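Local coordinates for germination protein YpeB (Bacillus megaterium QM B1551, PDB 5BOI) that takes part in the germination of Bacillus spores, probably as an inhibitory partner of another protein through its PepSY-containing C-terminal part, at residues A88-F101 with M137-A151. Sequence-based numbering, arbitrary orientation. Where two conformers were deposited one is given.
Sequences AMNKATKFLKDHRF and MKMSLEDGSVIGFSA
Phe95 meets Val146 because its CG stands anti to the backbone N (chi1 177°), which places the ring beside the hairpin, while chi2 (86°) turns a face to the valine. Val146 CG2 sits 3.6 Å from the centroid of the Phe95 ring, almost on the ring normal, a CH-pi contact that suits a branched, rigid side chain. The opposite face is met near its rim by His99 ND1, which also donates to Phe95 O within its own ring plane, fixing the rotation of the imidazole just past the helix end. Met137, bent at its last torsion, turns its methyl CE to within 3.6 Å of Phe95 CD2, while Met137 SD lies 3.7 Å from Leu96 CG; an unbranched, pliable chain can serve both neighbours. In the conformer modelled here, Met139 CE comes 3.9 Å from Ala92 N, an approach to the helix backbone that the small alanine permits. Further along, Ala88 CB and Leu141 CD2 are tightly packed at 3.5 Å. Lys91 CD rests 3.7 Å from Gly144 CA, where glycine suits both the positive phi and the close approach. At the other end Phe149 points its edge at the face of Phe101, an offset T-shaped pair with planes at 64°, and takes Leu96 CD2 at its edge as well. Phe22 adds edge-to-face contacts to Phe95, His99 and Phe149. Helix 85-98 thus packs across the hairpin of strands 134-140 and 146-150, within the PepSY-clan region. No hydrogen bond joins the two segments, so this interface probably rests on apolar burial and aromatic packing.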
loop_
_atom_site.group_PDB
_atom_site.type_symbol
_atom_site.label_atom_id
_atom_site.label_comp_id
_atom_site.label_asym_id
_atom_site.label_seq_id
_atom_site.Cartn_x
_atom_site.Cartn_y
_atom_site.Cartn_z
ATOM N N ALA A 88 -13.977 6.331 0.182
ATOM C CA ALA A 88 -13.245 5.165 -0.305
ATOM C C ALA A 88 -11.993 4.978 0.555
ATOM O O ALA A 88 -11.638 3.855 0.888
ATOM C CB ALA A 88 -12.881 5.320 -1.768
ATOM N N MET A 89 -11.350 6.096 0.898
ATOM C CA MET A 89 -10.147 6.111 1.742
ATOM C C MET A 89 -10.423 5.381 3.051
ATOM O O MET A 89 -9.629 4.551 3.500
ATOM C CB MET A 89 -9.710 7.549 2.050
ATOM C CG MET A 89 -9.266 8.374 0.853
ATOM S SD MET A 89 -8.749 10.058 1.271
ATOM C CE MET A 89 -8.513 10.794 -0.321
ATOM N N ASN A 90 -11.562 5.704 3.653
ATOM C CA ASN A 90 -11.951 5.120 4.937
ATOM C C ASN A 90 -12.209 3.628 4.851
ATOM O O ASN A 90 -11.810 2.866 5.746
ATOM C CB ASN A 90 -13.189 5.827 5.491
ATOM C CG ASN A 90 -12.886 7.237 5.940
ATOM O OD1 ASN A 90 -11.730 7.572 6.212
ATOM N ND2 ASN A 90 -13.917 8.073 6.020
ATOM N N LYS A 91 -12.886 3.226 3.780
ATOM C CA LYS A 91 -13.179 1.825 3.514
ATOM C C LYS A 91 -11.912 1.001 3.286
ATOM O O LYS A 91 -11.811 -0.143 3.756
ATOM C CB LYS A 91 -14.103 1.716 2.312
ATOM C CG LYS A 91 -15.505 2.276 2.591
ATOM C CD LYS A 91 -16.485 1.880 1.503
ATOM C CE LYS A 91 -17.926 2.180 1.924
ATOM N NZ LYS A 91 -18.180 3.624 2.184
ATOM N N ALA A 92 -10.950 1.606 2.601
ATOM C CA ALA A 92 -9.649 0.972 2.370
ATOM C C ALA A 92 -8.932 0.766 3.710
ATOM O O ALA A 92 -8.413 -0.311 4.003
ATOM C CB ALA A 92 -8.803 1.804 1.419
ATOM N N THR A 93 -8.925 1.805 4.529
ATOM C CA THR A 93 -8.273 1.713 5.835
ATOM C C THR A 93 -8.920 0.602 6.680
ATOM O O THR A 93 -8.224 -0.210 7.304
ATOM C CB THR A 93 -8.345 3.062 6.566
ATOM O OG1 THR A 93 -7.688 4.070 5.762
ATOM C CG2 THR A 93 -7.705 2.957 7.966
ATOM N N LYS A 94 -10.251 0.540 6.667
ATOM C CA LYS A 94 -10.975 -0.454 7.465
ATOM C C LYS A 94 -10.690 -1.868 6.977
ATOM O O LYS A 94 -10.514 -2.797 7.774
ATOM C CB LYS A 94 -12.484 -0.207 7.407
ATOM C CG LYS A 94 -13.287 -1.289 8.156
ATOM C CD LYS A 94 -14.778 -1.239 7.849
ATOM C CE LYS A 94 -15.560 -2.292 8.664
ATOM N NZ LYS A 94 -15.058 -2.444 10.065
ATOM N N PHE A 95 -10.651 -2.019 5.658
ATOM C CA PHE A 95 -10.394 -3.313 5.045
ATOM C C PHE A 95 -9.058 -3.877 5.534
ATOM O O PHE A 95 -8.995 -5.034 5.969
ATOM C CB PHE A 95 -10.386 -3.198 3.520
ATOM C CG PHE A 95 -10.059 -4.483 2.821
ATOM C CD1 PHE A 95 -11.052 -5.404 2.547
ATOM C CD2 PHE A 95 -8.764 -4.768 2.431
ATOM C CE1 PHE A 95 -10.760 -6.586 1.902
ATOM C CE2 PHE A 95 -8.467 -5.961 1.781
ATOM C CZ PHE A 95 -9.479 -6.868 1.520
ATOM N N LEU A 96 -8.014 -3.047 5.492
ATOM C CA LEU A 96 -6.683 -3.492 5.917
ATOM C C LEU A 96 -6.705 -3.972 7.363
ATOM O O LEU A 96 -6.213 -5.056 7.663
ATOM C CB LEU A 96 -5.639 -2.384 5.747
ATOM C CG LEU A 96 -5.307 -2.066 4.282
ATOM C CD1 LEU A 96 -4.422 -0.851 4.157
ATOM C CD2 LEU A 96 -4.659 -3.282 3.645
ATOM N N LYS A 97 -7.294 -3.171 8.245
ATOM C CA LYS A 97 -7.362 -3.520 9.656
ATOM C C LYS A 97 -8.183 -4.789 9.868
ATOM O O LYS A 97 -7.845 -5.613 10.712
ATOM C CB LYS A 97 -7.939 -2.356 10.465
ATOM C CG LYS A 97 -7.217 -1.042 10.205
ATOM C CD LYS A 97 -7.040 -0.213 11.449
ATOM C CE LYS A 97 -5.755 0.599 11.375
ATOM N NZ LYS A 97 -4.544 -0.269 11.303
ATOM N N ASP A 98 -9.253 -4.952 9.096
ATOM C CA ASP A 98 -10.090 -6.148 9.204
ATOM C C ASP A 98 -9.395 -7.416 8.709
ATOM O O ASP A 98 -9.818 -8.527 9.051
ATOM C CB ASP A 98 -11.409 -5.977 8.435
ATOM C CG ASP A 98 -12.346 -4.975 9.085
ATOM O OD1 ASP A 98 -12.145 -4.653 10.272
ATOM O OD2 ASP A 98 -13.296 -4.525 8.414
ATOM N N HIS A 99 -8.343 -7.264 7.911
ATOM C CA HIS A 99 -7.701 -8.430 7.313
ATOM C C HIS A 99 -6.248 -8.602 7.737
ATOM O O HIS A 99 -5.428 -9.075 6.953
ATOM C CB HIS A 99 -7.808 -8.364 5.789
ATOM C CG HIS A 99 -9.202 -8.566 5.288
ATOM N ND1 HIS A 99 -10.138 -7.554 5.268
ATOM C CD2 HIS A 99 -9.838 -9.677 4.846
ATOM C CE1 HIS A 99 -11.283 -8.024 4.807
ATOM N NE2 HIS A 99 -11.128 -9.311 4.545
ATOM N N ARG A 100 -5.946 -8.197 8.972
ATOM C CA ARG A 100 -4.663 -8.450 9.637
ATOM C C ARG A 100 -3.483 -7.657 9.081
ATOM O O ARG A 100 -2.331 -8.012 9.325
ATOM C CB ARG A 100 -4.315 -9.945 9.603
ATOM C CG ARG A 100 -5.096 -10.788 10.596
ATOM C CD ARG A 100 -4.937 -12.281 10.320
ATOM N NE ARG A 100 -3.697 -12.591 9.613
ATOM C CZ ARG A 100 -3.450 -13.752 9.015
ATOM N NH1 ARG A 100 -2.296 -13.948 8.391
ATOM N NH2 ARG A 100 -4.358 -14.718 9.042
ATOM N N PHE A 101 -3.768 -6.591 8.342
ATOM C CA PHE A 101 -2.719 -5.666 7.927
ATOM C C PHE A 101 -2.764 -4.475 8.853
ATOM O O PHE A 101 -3.474 -3.503 8.595
ATOM C CB PHE A 101 -2.889 -5.239 6.468
ATOM C CG PHE A 101 -2.566 -6.322 5.488
ATOM C CD1 PHE A 101 -1.270 -6.504 5.043
ATOM C CD2 PHE A 101 -3.556 -7.177 5.030
ATOM C CE1 PHE A 101 -0.961 -7.507 4.145
ATOM C CE2 PHE A 101 -3.254 -8.189 4.132
ATOM C CZ PHE A 101 -1.958 -8.355 3.689
ATOM N N MET A 137 -3.701 -0.345 -2.924
ATOM C CA MET A 137 -5.106 -0.746 -2.981
ATOM C C MET A 137 -5.842 0.041 -4.033
ATOM O O MET A 137 -5.554 1.220 -4.234
ATOM C CB MET A 137 -5.796 -0.525 -1.649
ATOM C CG MET A 137 -5.130 -1.161 -0.478
ATOM S SD MET A 137 -6.341 -1.201 0.827
ATOM C CE MET A 137 -7.590 -2.266 0.107
ATOM N N LYS A 138 -6.811 -0.614 -4.676
ATOM C CA LYS A 138 -7.695 0.034 -5.623
ATOM C C LYS A 138 -9.120 -0.329 -5.208
ATOM O O LYS A 138 -9.427 -1.501 -4.960
ATOM C CB LYS A 138 -7.413 -0.402 -7.062
ATOM C CG LYS A 138 -6.018 -0.010 -7.555
ATOM C CD LYS A 138 -5.709 -0.612 -8.911
ATOM C CE LYS A 138 -4.260 -0.323 -9.299
ATOM N NZ LYS A 138 -3.854 -0.982 -10.574
ATOM N N MET A 139 -9.962 0.693 -5.087
ATOM C CA MET A 139 -11.331 0.525 -4.615
ATOM C C MET A 139 -12.321 0.953 -5.689
ATOM O O MET A 139 -12.076 1.911 -6.404
ATOM C CB MET A 139 -11.582 1.354 -3.351
ATOM C CG MET A 139 -10.515 1.263 -2.277
ATOM S SD MET A 139 -10.413 -0.367 -1.549
ATOM C CE MET A 139 -11.929 -0.411 -0.606
ATOM N N SER A 140 -13.446 0.254 -5.790
ATOM C CA SER A 140 -14.535 0.702 -6.651
ATOM C C SER A 140 -15.220 1.897 -6.016
ATOM O O SER A 140 -15.646 1.818 -4.875
ATOM C CB SER A 140 -15.564 -0.405 -6.857
ATOM O OG SER A 140 -16.752 0.161 -7.422
ATOM N N LEU A 141 -15.372 2.989 -6.745
ATOM C CA LEU A 141 -16.181 4.090 -6.223
ATOM C C LEU A 141 -17.692 3.893 -6.425
ATOM O O LEU A 141 -18.474 4.769 -6.048
ATOM C CB LEU A 141 -15.739 5.416 -6.839
ATOM C CG LEU A 141 -14.278 5.804 -6.530
ATOM C CD1 LEU A 141 -13.971 7.154 -7.130
ATOM C CD2 LEU A 141 -13.977 5.798 -5.030
ATOM N N GLU A 142 -18.103 2.760 -7.000
ATOM C CA GLU A 142 -19.541 2.465 -7.160
ATOM C C GLU A 142 -20.110 1.895 -5.873
ATOM O O GLU A 142 -21.261 2.195 -5.494
ATOM C CB GLU A 142 -19.789 1.480 -8.323
ATOM C CG GLU A 142 -21.249 1.265 -8.698
ATOM C CD GLU A 142 -21.410 0.609 -10.074
ATOM O OE1 GLU A 142 -22.123 -0.408 -10.181
ATOM O OE2 GLU A 142 -20.813 1.112 -11.053
ATOM N N ASP A 143 -19.312 1.065 -5.201
ATOM C CA ASP A 143 -19.793 0.362 -4.007
ATOM C C ASP A 143 -18.773 0.241 -2.881
ATOM O O ASP A 143 -19.086 -0.336 -1.835
ATOM C CB ASP A 143 -20.284 -1.045 -4.370
ATOM C CG ASP A 143 -19.241 -1.880 -5.111
ATOM O OD1 ASP A 143 -18.031 -1.557 -5.085
ATOM O OD2 ASP A 143 -19.648 -2.882 -5.738
ATOM N N GLY A 144 -17.565 0.766 -3.077
ATOM C CA GLY A 144 -16.579 0.730 -2.016
ATOM C C GLY A 144 -15.856 -0.598 -1.907
ATOM O O GLY A 144 -15.064 -0.804 -0.984
ATOM N N SER A 145 -16.099 -1.493 -2.857
ATOM C CA SER A 145 -15.446 -2.801 -2.843
ATOM C C SER A 145 -13.993 -2.708 -3.285
ATOM O O SER A 145 -13.619 -1.820 -4.064
ATOM C CB SER A 145 -16.183 -3.804 -3.746
ATOM O OG SER A 145 -16.311 -3.322 -5.079
ATOM N N VAL A 146 -13.188 -3.645 -2.789
ATOM C CA VAL A 146 -11.800 -3.796 -3.205
ATOM C C VAL A 146 -11.760 -4.399 -4.610
ATOM O O VAL A 146 -12.439 -5.385 -4.882
ATOM C CB VAL A 146 -11.012 -4.688 -2.219
ATOM C CG1 VAL A 146 -9.570 -4.862 -2.679
ATOM C CG2 VAL A 146 -11.030 -4.076 -0.819
ATOM N N ILE A 147 -10.996 -3.790 -5.510
ATOM C CA ILE A 147 -10.818 -4.367 -6.841
ATOM C C ILE A 147 -9.357 -4.600 -7.213
ATOM O O ILE A 147 -9.058 -5.213 -8.235
ATOM C CB ILE A 147 -11.474 -3.487 -7.906
ATOM C CG1 ILE A 147 -10.862 -2.093 -7.926
ATOM C CG2 ILE A 147 -12.976 -3.402 -7.652
ATOM C CD1 ILE A 147 -11.677 -1.110 -8.783
ATOM N N GLY A 148 -8.443 -4.096 -6.391
ATOM C CA GLY A 148 -7.038 -4.359 -6.605
ATOM C C GLY A 148 -6.326 -4.289 -5.266
ATOM O O GLY A 148 -6.760 -3.546 -4.378
ATOM N N PHE A 149 -5.268 -5.085 -5.120
ATOM C CA PHE A 149 -4.494 -5.169 -3.871
ATOM C C PHE A 149 -3.089 -5.683 -4.165
ATOM O O PHE A 149 -2.913 -6.609 -4.953
ATOM C CB PHE A 149 -5.213 -6.080 -2.860
ATOM C CG PHE A 149 -4.438 -6.345 -1.591
ATOM C CD1 PHE A 149 -4.500 -5.459 -0.523
ATOM C CD2 PHE A 149 -3.685 -7.508 -1.446
ATOM C CE1 PHE A 149 -3.802 -5.705 0.653
ATOM C CE2 PHE A 149 -2.985 -7.758 -0.268
ATOM C CZ PHE A 149 -3.050 -6.857 0.780
ATOM N N SER A 150 -2.077 -5.083 -3.543
ATOM C CA SER A 150 -0.744 -5.630 -3.658
ATOM C C SER A 150 0.024 -5.400 -2.375
ATOM O O SER A 150 0.243 -4.259 -1.988
ATOM C CB SER A 150 0.014 -5.006 -4.814
ATOM O OG SER A 150 1.377 -5.405 -4.757
ATOM N N ALA A 151 0.416 -6.482 -1.719
ATOM C CA ALA A 151 1.258 -6.354 -0.530
ATOM C C ALA A 151 2.659 -6.875 -0.808
ATOM O O ALA A 151 3.366 -7.300 0.112
ATOM C CB ALA A 151 0.640 -7.094 0.647
#